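Local coordinates for protein arylamine n-acetyltransferase NAT (Mycobacterium tuberculosis, PDB 4BGF) that probably transfers an acetyl group from acetyl-coenzyme A to the nitrogen of arylamines through a cysteine-centred active site, at residues A[79-84]-A[111-116]; A[237-242]-A[246-251]; A[255-260]-A[264-269]. All coordinates share one frame; numbering follows the deposited sequence.

Contact 1: A[79-84]-A[111-116]; sequences YVLAEL and TLLGVT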
loop_
_atom_site.group_PDB
_atom_site.type_symbol
_atom_site.label_atom_id
_atom_site.label_comp_id
_atom_site.label_asym_id
_atom_site.label_seq_id
_atom_site.Cartn_x
_atom_site.Cartn_y
_atom_site.Cartn_z
ATOM N N TYR A 79 7.835 3.451 10.534
ATOM C CA TYR A 79 9.002 4.153 11.031
ATOM C C TYR A 79 8.805 5.656 11.117
ATOM O O TYR A 79 9.326 6.284 12.028
ATOM C CB TYR A 79 10.185 3.876 10.123
ATOM C CG TYR A 79 10.610 2.444 10.157
ATOM C CD1 TYR A 79 10.707 1.754 11.352
ATOM C CD2 TYR A 79 10.897 1.775 8.996
ATOM C CE1 TYR A 79 11.086 0.441 11.377
ATOM C CE2 TYR A 79 11.268 0.456 9.009
ATOM C CZ TYR A 79 11.358 -0.197 10.197
ATOM O OH TYR A 79 11.746 -1.509 10.199
ATOM N N VAL A 80 8.090 6.241 10.159
ATOM C CA VAL A 80 7.790 7.661 10.220
ATOM C C VAL A 80 6.914 8.030 11.427
ATOM O O VAL A 80 7.216 8.986 12.123
ATOM C CB VAL A 80 7.159 8.187 8.913
ATOM C CG1 VAL A 80 6.663 9.604 9.088
ATOM C CG2 VAL A 80 8.179 8.136 7.839
ATOM N N LEU A 81 5.847 7.279 11.674
ATOM C CA LEU A 81 4.953 7.561 12.794
ATOM C C LEU A 81 5.599 7.345 14.148
ATOM O O LEU A 81 5.304 8.054 15.093
ATOM C CB LEU A 81 3.688 6.731 12.700
ATOM C CG LEU A 81 2.902 6.931 11.417
ATOM C CD1 LEU A 81 1.688 6.088 11.480
ATOM C CD2 LEU A 81 2.523 8.377 11.245
ATOM N N ALA A 82 6.484 6.372 14.238
ATOM C CA ALA A 82 7.208 6.131 15.466
ATOM C C ALA A 82 8.169 7.275 15.747
ATOM O O ALA A 82 8.225 7.762 16.848
ATOM C CB ALA A 82 7.928 4.845 15.371
ATOM N N GLU A 83 8.901 7.726 14.738
ATOM C CA GLU A 83 9.842 8.846 14.880
ATOM C C GLU A 83 9.169 10.157 15.277
ATOM O O GLU A 83 9.826 11.080 15.755
ATOM C CB GLU A 83 10.620 9.089 13.583
ATOM N N LEU A 84 7.864 10.244 15.084
ATOM C CA LEU A 84 7.145 11.455 15.404
ATOM C C LEU A 84 6.498 11.400 16.774
ATOM O O LEU A 84 5.950 12.398 17.219
ATOM C CB LEU A 84 6.078 11.696 14.346
ATOM C CG LEU A 84 6.601 12.286 13.039
ATOM C CD1 LEU A 84 5.478 12.351 12.083
ATOM C CD2 LEU A 84 7.195 13.649 13.222
ATOM N N THR A 111 0.259 -6.688 5.469
ATOM C CA THR A 111 0.595 -6.102 6.729
ATOM C C THR A 111 0.014 -4.709 6.735
ATOM O O THR A 111 0.018 -4.033 5.708
ATOM C CB THR A 111 2.127 -6.088 6.949
ATOM O OG1 THR A 111 2.430 -5.686 8.295
ATOM C CG2 THR A 111 2.816 -5.175 5.998
ATOM N N LEU A 112 -0.545 -4.322 7.874
ATOM C CA LEU A 112 -1.031 -2.974 8.111
ATOM C C LEU A 112 -0.523 -2.513 9.517
ATOM O O LEU A 112 0.297 -3.193 10.133
ATOM C CB LEU A 112 -2.565 -2.951 8.052
ATOM C CG LEU A 112 -3.297 -3.829 9.090
ATOM C CD1 LEU A 112 -4.611 -3.262 9.408
ATOM C CD2 LEU A 112 -3.456 -5.308 8.677
ATOM N N LEU A 113 -1.034 -1.387 10.018
ATOM C CA LEU A 113 -0.583 -0.783 11.286
ATOM C C LEU A 113 -1.746 -0.501 12.190
ATOM O O LEU A 113 -2.822 -0.166 11.713
ATOM C CB LEU A 113 0.105 0.563 11.067
ATOM C CG LEU A 113 1.181 0.566 10.003
ATOM C CD1 LEU A 113 1.703 1.990 9.846
ATOM C CD2 LEU A 113 2.276 -0.450 10.333
ATOM N N GLY A 114 -1.508 -0.611 13.501
ATOM C CA GLY A 114 -2.426 -0.123 14.520
ATOM C C GLY A 114 -1.735 0.971 15.323
ATOM O O GLY A 114 -0.772 0.695 16.023
ATOM N N VAL A 115 -2.242 2.198 15.230
ATOM C CA VAL A 115 -1.531 3.376 15.704
ATOM C C VAL A 115 -2.303 4.035 16.847
ATOM O O VAL A 115 -3.520 4.157 16.769
ATOM C CB VAL A 115 -1.276 4.383 14.519
ATOM C CG1 VAL A 115 -0.985 5.793 14.995
ATOM C CG2 VAL A 115 -0.142 3.879 13.630
ATOM N N THR A 116 -1.593 4.401 17.922
ATOM C CA THR A 116 -2.129 5.294 18.946
ATOM C C THR A 116 -1.239 6.525 19.060
ATOM O O THR A 116 -0.145 6.563 18.506
ATOM C CB THR A 116 -2.291 4.633 20.330
ATOM O OG1 THR A 116 -1.031 4.138 20.791
ATOM C CG2 THR A 116 -3.298 3.513 20.255
#
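Leu81 extends from its helix and puts a single methyl, CD1, against strand 110-116, where it meets Val115 and Leu113. The bonds from backbone to CB of all three residues point across the gap. The main touch is Leu81 CD1 on Val115 CG2 at 3.6 Å, with the two side chains crossing at about a right angle, so that the methyls meet at a point rather than lying alongside. The valine is turned to allow this: its CG2 stands anti to the carbonyl carbon and beside the backbone N, while CG1, anti to the N (chi1 160°), stays farther off, 4.4 Å from Leu81 CD1. In the leucine, CG lies anti to the carbonyl carbon (chi1 -58°) and CD1 continues the extended chain, carrying the methyl to the strand. Leu113 is the lighter partner, its CD1 4.4 Å from Leu81 CD1. Because Leu113 and Val115 stand two apart in the strand, they face the same side of the sheet, and the end of Leu81 touches both. The contact is wholly apolar and buried, although its area is small and the backbones stay well apart, 8.2 Å between the CA atoms of Leu81 and Val115. Tyr86 touches both Leu81 and Val115, Val88 lies against Leu81, and Met77 of the same helix touches Leu113. Helix 70-83, which starts at the probable catalytic Cys70, thereby packs on one face of the antiparallel sheet, where strand 110-116 runs between strands 87-95 and 124-126, as in the papain-like core of this family.

Contact 2: A[237-242]-A[246-251]; sequences IRLADA and VDTLSE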
loop_
_atom_site.group_PDB
_atom_site.type_symbol
_atom_site.label_atom_id
_atom_site.label_comp_id
_atom_site.label_asym_id
_atom_site.label_seq_id
_atom_site.Cartn_x
_atom_site.Cartn_y
_atom_site.Cartn_z
ATOM N N ILE A 237 -8.323 0.980 -20.081
ATOM C CA ILE A 237 -7.646 0.941 -21.354
ATOM C C ILE A 237 -6.539 -0.079 -21.332
ATOM O O ILE A 237 -5.836 -0.201 -20.359
ATOM C CB ILE A 237 -7.094 2.305 -21.718
ATOM C CG1 ILE A 237 -6.522 2.273 -23.125
ATOM C CG2 ILE A 237 -6.018 2.726 -20.744
ATOM C CD1 ILE A 237 -6.202 3.628 -23.633
ATOM N N ARG A 238 -6.411 -0.821 -22.417
ATOM C CA ARG A 238 -5.376 -1.834 -22.570
ATOM C C ARG A 238 -4.226 -1.213 -23.361
ATOM O O ARG A 238 -4.411 -0.842 -24.508
ATOM C CB ARG A 238 -5.963 -3.032 -23.322
ATOM C CG ARG A 238 -4.991 -4.169 -23.583
ATOM C CD ARG A 238 -5.412 -5.460 -22.912
ATOM N N LEU A 239 -3.048 -1.081 -22.765
ATOM C CA LEU A 239 -1.974 -0.323 -23.410
ATOM C C LEU A 239 -1.217 -1.085 -24.501
ATOM O O LEU A 239 -1.071 -2.297 -24.450
ATOM C CB LEU A 239 -0.984 0.187 -22.381
ATOM C CG LEU A 239 -1.553 0.855 -21.145
ATOM C CD1 LEU A 239 -0.511 0.743 -20.086
ATOM C CD2 LEU A 239 -1.875 2.301 -21.428
ATOM N N ALA A 240 -0.688 -0.329 -25.454
ATOM C CA ALA A 240 -0.259 -0.866 -26.728
ATOM C C ALA A 240 0.902 -1.841 -26.648
ATOM O O ALA A 240 0.720 -3.022 -26.921
ATOM C CB ALA A 240 0.089 0.267 -27.649
ATOM N N ASP A 241 2.084 -1.337 -26.286
ATOM C CA ASP A 241 3.333 -2.111 -26.292
ATOM C C ASP A 241 4.042 -1.965 -24.953
ATOM O O ASP A 241 3.507 -1.345 -24.041
ATOM C CB ASP A 241 4.264 -1.632 -27.412
ATOM C CG ASP A 241 4.393 -0.125 -27.455
ATOM O OD1 ASP A 241 3.591 0.536 -26.778
ATOM O OD2 ASP A 241 5.285 0.401 -28.160
ATOM N N ALA A 242 5.255 -2.505 -24.847
ATOM C CA ALA A 242 5.991 -2.454 -23.592
ATOM C C ALA A 242 6.396 -1.024 -23.281
ATOM O O ALA A 242 6.408 -0.623 -22.114
ATOM C CB ALA A 242 7.204 -3.362 -23.634
ATOM N N VAL A 246 5.844 1.184 -19.685
ATOM C CA VAL A 246 6.973 1.874 -19.050
ATOM C C VAL A 246 6.778 3.403 -18.998
ATOM O O VAL A 246 7.194 4.051 -18.037
ATOM C CB VAL A 246 8.318 1.535 -19.755
ATOM C CG1 VAL A 246 9.474 2.345 -19.185
ATOM C CG2 VAL A 246 8.613 0.063 -19.655
ATOM N N ASP A 247 6.152 3.974 -20.017
ATOM C CA ASP A 247 5.791 5.397 -19.960
ATOM C C ASP A 247 4.729 5.689 -18.911
ATOM O O ASP A 247 4.804 6.702 -18.237
ATOM C CB ASP A 247 5.338 5.926 -21.324
ATOM C CG ASP A 247 6.476 5.999 -22.325
ATOM O OD1 ASP A 247 7.591 6.427 -21.949
ATOM O OD2 ASP A 247 6.266 5.605 -23.487
ATOM N N THR A 248 3.769 4.787 -18.761
ATOM C CA THR A 248 2.699 4.906 -17.769
ATOM C C THR A 248 3.213 4.879 -16.331
ATOM O O THR A 248 2.767 5.662 -15.502
ATOM C CB THR A 248 1.655 3.778 -17.982
ATOM O OG1 THR A 248 1.041 3.953 -19.259
ATOM C CG2 THR A 248 0.588 3.741 -16.896
ATOM N N LEU A 249 4.125 3.959 -16.036
ATOM C CA LEU A 249 4.768 3.881 -14.723
ATOM C C LEU A 249 5.577 5.146 -14.405
ATOM O O LEU A 249 5.485 5.691 -13.312
ATOM C CB LEU A 249 5.678 2.659 -14.666
ATOM C CG LEU A 249 4.991 1.299 -14.775
ATOM C CD1 LEU A 249 5.901 0.294 -15.368
ATOM C CD2 LEU A 249 4.631 0.803 -13.435
ATOM N N SER A 250 6.359 5.619 -15.367
ATOM C CA SER A 250 7.129 6.836 -15.180
ATOM C C SER A 250 6.283 8.104 -15.099
ATOM O O SER A 250 6.475 8.910 -14.204
ATOM C CB SER A 250 8.125 6.992 -16.317
ATOM O OG SER A 250 9.079 7.981 -15.997
ATOM N N GLU A 251 5.344 8.252 -16.031
ATOM C CA GLU A 251 4.579 9.477 -16.248
ATOM C C GLU A 251 3.306 9.596 -15.391
ATOM O O GLU A 251 2.955 10.690 -14.953
ATOM C CB GLU A 251 4.218 9.532 -17.741
ATOM C CG GLU A 251 3.503 10.773 -18.200
ATOM C CD GLU A 251 3.231 10.776 -19.697
ATOM O OE1 GLU A 251 3.537 9.756 -20.352
ATOM O OE2 GLU A 251 2.713 11.796 -20.205
#
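Ala242 and Val246 hold the close-packed end of this contact, one turn apart at the start of a helix. Val246 N gives a nearly straight hydrogen bond to Ala242 O, 3.1 Å long with an N-H...O angle of 169°. The valine also leans on the same oxygen: Val246 CG2, set anti to its carbonyl carbon and beside its N (chi1 of CG1 175°), comes within 3.4 Å of Ala242 O. That carbonyl is therefore gripped by one N-H and covered by a methyl, and both residues are buried. The second touch is looser and only partly buried. Leu239, in the turn between strand and helix, sets both methyls near one hydroxyl, CD1 at 3.7 Å and CD2 at 4.0 Å from Thr248 OG1. This is van der Waals contact; the hydroxyl is bonded instead to Ala244 O one turn earlier, which fixes its rotation beside the backbone N and presents it to the leucine. Toward solvent lie Ala240, Asp241 and Asp247, which do not pack across the contact. Asp241 nevertheless has a role, as the N-cap: its OD1 bonds to Ala244 N, closing off the first turn. The two carboxylates stay apart, Asp241 OD1 lying 6.6 Å from Asp247 OD2. Strand 233-238, at the edge of the five-stranded antiparallel sheet, leads through the short turn 239-241 into helix 242-251. Leu226 of the adjacent strand 225-230 touches Thr248 from the sheet side, whereas Glu267 of helix 263-270 touches Ala242 and Val246.

Contact 3: A[255-260]-A[264-269]; sequences INVADI and GALETR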
loop_
_atom_site.group_PDB
_atom_site.type_symbol
_atom_site.label_atom_id
_atom_site.label_comp_id
_atom_site.label_asym_id
_atom_site.label_seq_id
_atom_site.Cartn_x
_atom_site.Cartn_y
_atom_site.Cartn_z
ATOM N N ILE A 255 7.102 6.624 -11.123
ATOM C CA ILE A 255 8.174 5.727 -10.721
ATOM C C ILE A 255 9.484 6.105 -11.408
ATOM O O ILE A 255 9.534 6.274 -12.619
ATOM C CB ILE A 255 7.774 4.245 -11.051
ATOM C CG1 ILE A 255 6.525 3.859 -10.261
ATOM C CG2 ILE A 255 8.881 3.271 -10.708
ATOM C CD1 ILE A 255 5.863 2.584 -10.678
ATOM N N ASN A 256 10.558 6.225 -10.642
ATOM C CA ASN A 256 11.871 6.415 -11.241
ATOM C C ASN A 256 12.375 5.108 -11.875
ATOM O O ASN A 256 13.153 4.352 -11.312
ATOM C CB ASN A 256 12.844 6.949 -10.206
ATOM C CG ASN A 256 14.053 7.549 -10.820
ATOM O OD1 ASN A 256 14.056 7.908 -11.987
ATOM N ND2 ASN A 256 15.079 7.724 -10.020
ATOM N N VAL A 257 11.881 4.861 -13.072
ATOM C CA VAL A 257 12.219 3.669 -13.819
ATOM C C VAL A 257 13.669 3.613 -14.265
ATOM O O VAL A 257 14.140 2.569 -14.688
ATOM C CB VAL A 257 11.330 3.545 -15.048
ATOM C CG1 VAL A 257 9.917 3.175 -14.617
ATOM C CG2 VAL A 257 11.375 4.822 -15.881
ATOM N N ALA A 258 14.382 4.723 -14.184
ATOM C CA ALA A 258 15.788 4.714 -14.541
ATOM C C ALA A 258 16.594 4.039 -13.438
ATOM O O ALA A 258 17.720 3.606 -13.649
ATOM C CB ALA A 258 16.266 6.097 -14.739
ATOM N N ASP A 259 16.019 3.950 -12.248
ATOM C CA ASP A 259 16.689 3.262 -11.154
ATOM C C ASP A 259 16.711 1.749 -11.346
ATOM O O ASP A 259 17.401 1.045 -10.622
ATOM C CB ASP A 259 16.052 3.628 -9.822
ATOM C CG ASP A 259 16.583 2.817 -8.695
ATOM O OD1 ASP A 259 17.624 3.185 -8.151
ATOM O OD2 ASP A 259 15.968 1.804 -8.361
ATOM N N ILE A 260 15.963 1.273 -12.335
ATOM C CA ILE A 260 15.938 -0.130 -12.730
ATOM C C ILE A 260 16.817 -0.353 -13.978
ATOM O O ILE A 260 16.537 -1.215 -14.797
ATOM C CB ILE A 260 14.490 -0.586 -12.993
ATOM C CG1 ILE A 260 13.562 -0.153 -11.851
ATOM C CG2 ILE A 260 14.422 -2.087 -13.063
ATOM C CD1 ILE A 260 12.080 -0.177 -12.185
ATOM N N GLY A 264 15.270 1.824 -21.787
ATOM C CA GLY A 264 15.238 1.112 -23.059
ATOM C C GLY A 264 15.650 -0.342 -22.928
ATOM O O GLY A 264 15.474 -1.137 -23.854
ATOM N N ALA A 265 16.201 -0.676 -21.762
ATOM C CA ALA A 265 16.601 -2.038 -21.433
ATOM C C ALA A 265 15.571 -2.696 -20.519
ATOM O O ALA A 265 15.580 -3.897 -20.346
ATOM C CB ALA A 265 17.965 -2.029 -20.786
ATOM N N LEU A 266 14.651 -1.912 -19.978
ATOM C CA LEU A 266 13.586 -2.458 -19.132
ATOM C C LEU A 266 12.326 -2.858 -19.901
ATOM O O LEU A 266 11.622 -3.778 -19.480
ATOM C CB LEU A 266 13.219 -1.455 -18.045
ATOM C CG LEU A 266 11.918 -1.737 -17.290
ATOM C CD1 LEU A 266 12.066 -3.006 -16.455
ATOM C CD2 LEU A 266 11.519 -0.556 -16.424
ATOM N N GLU A 267 12.021 -2.153 -20.986
ATOM C CA GLU A 267 10.886 -2.518 -21.820
ATOM C C GLU A 267 10.988 -3.998 -22.208
ATOM O O GLU A 267 9.974 -4.696 -22.256
ATOM C CB GLU A 267 10.866 -1.667 -23.071
ATOM C CG GLU A 267 10.777 -0.205 -22.754
ATOM C CD GLU A 267 11.125 0.687 -23.919
ATOM O OE1 GLU A 267 11.479 0.153 -24.983
ATOM O OE2 GLU A 267 11.052 1.928 -23.770
ATOM N N THR A 268 12.215 -4.481 -22.440
ATOM C CA THR A 268 12.426 -5.841 -22.962
ATOM C C THR A 268 11.935 -6.895 -22.003
ATOM O O THR A 268 11.404 -7.933 -22.405
ATOM C CB THR A 268 13.891 -6.195 -23.218
ATOM O OG1 THR A 268 14.563 -5.095 -23.828
ATOM C CG2 THR A 268 13.950 -7.447 -24.114
ATOM N N ARG A 269 12.159 -6.636 -20.729
ATOM C CA ARG A 269 11.730 -7.532 -19.691
ATOM C C ARG A 269 10.215 -7.567 -19.612
ATOM O O ARG A 269 9.621 -8.634 -19.495
ATOM C CB ARG A 269 12.308 -7.064 -18.373
ATOM C CG ARG A 269 13.816 -6.868 -18.389
ATOM C CD ARG A 269 14.582 -8.186 -18.362
ATOM N NE ARG A 269 14.065 -9.114 -17.369
ATOM C CZ ARG A 269 14.424 -9.132 -16.087
ATOM N NH1 ARG A 269 15.297 -8.255 -15.612
ATOM N NH2 ARG A 269 13.893 -10.031 -15.269
#
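Leu266 meets Val257 and Ile260 with the far end of its side chain, so the contact can be traced outward along it. The bond to CB points at the opposite segment, but Leu266 CB is still too distant to touch, 5.2 Å from Ile260 CG2. Leu266 CG comes slightly closer to Ile260 CG2, at 4.9 Å, and serves mainly as the branch point. From there Leu266 CD1 swings to Ile260 and stops 4.2 Å from Ile260 CG2. Leu266 CD2, which continues the extended chain from CA, settles between the two partners, 4.3 Å from Val257 CB and also 4.3 Å from Ile260 CD1. With CG anti to the backbone N (chi1 166°), the fork is carried away from the helix and opens onto both residues. They face it together because the chain folds tightly here: Asn256 centres an inverse gamma turn, and a 3-10 segment, 257-259, follows, turning Val257 and Ile260 to the same side while Ala258 points away. This turn and the first part of helix 263-270 meet through apolar side chains, in easy rather than tight contact, in the C-terminal part of the arylamine N-acetyltransferase fold. Behind the turn, Asp259 forms salt bridges with Arg64 and Arg66, and Asn256 ND2 bonds to Arg64 O. Leu41 and Leu45 touch Ile260, while Ser250 of helix 242-251 touches Val257.

Contacts 2 and 3 are neighbours, their centres 12 Å apart, and join directly: Leu249 O lies 2.9 Å from Ile255 N, a probable hydrogen bond, and Val246 CG2 packs 3.8 Å from Glu267 CG. The first ties helix 242-251 to the loop after it; the second brings helices 242-251 and 263-270 together. Contact 1 stands on the opposite side of the chain's centre, 34 Å from contact 2 and 32 Å from contact 3 between centres, with nearest atoms still about 18 to 20 Å away. It is also the one tied to the probable Cys70-His110-Asp127 triad: its helix starts with Cys70, its strand with His110, and Leu113 lies near the triad without touching it.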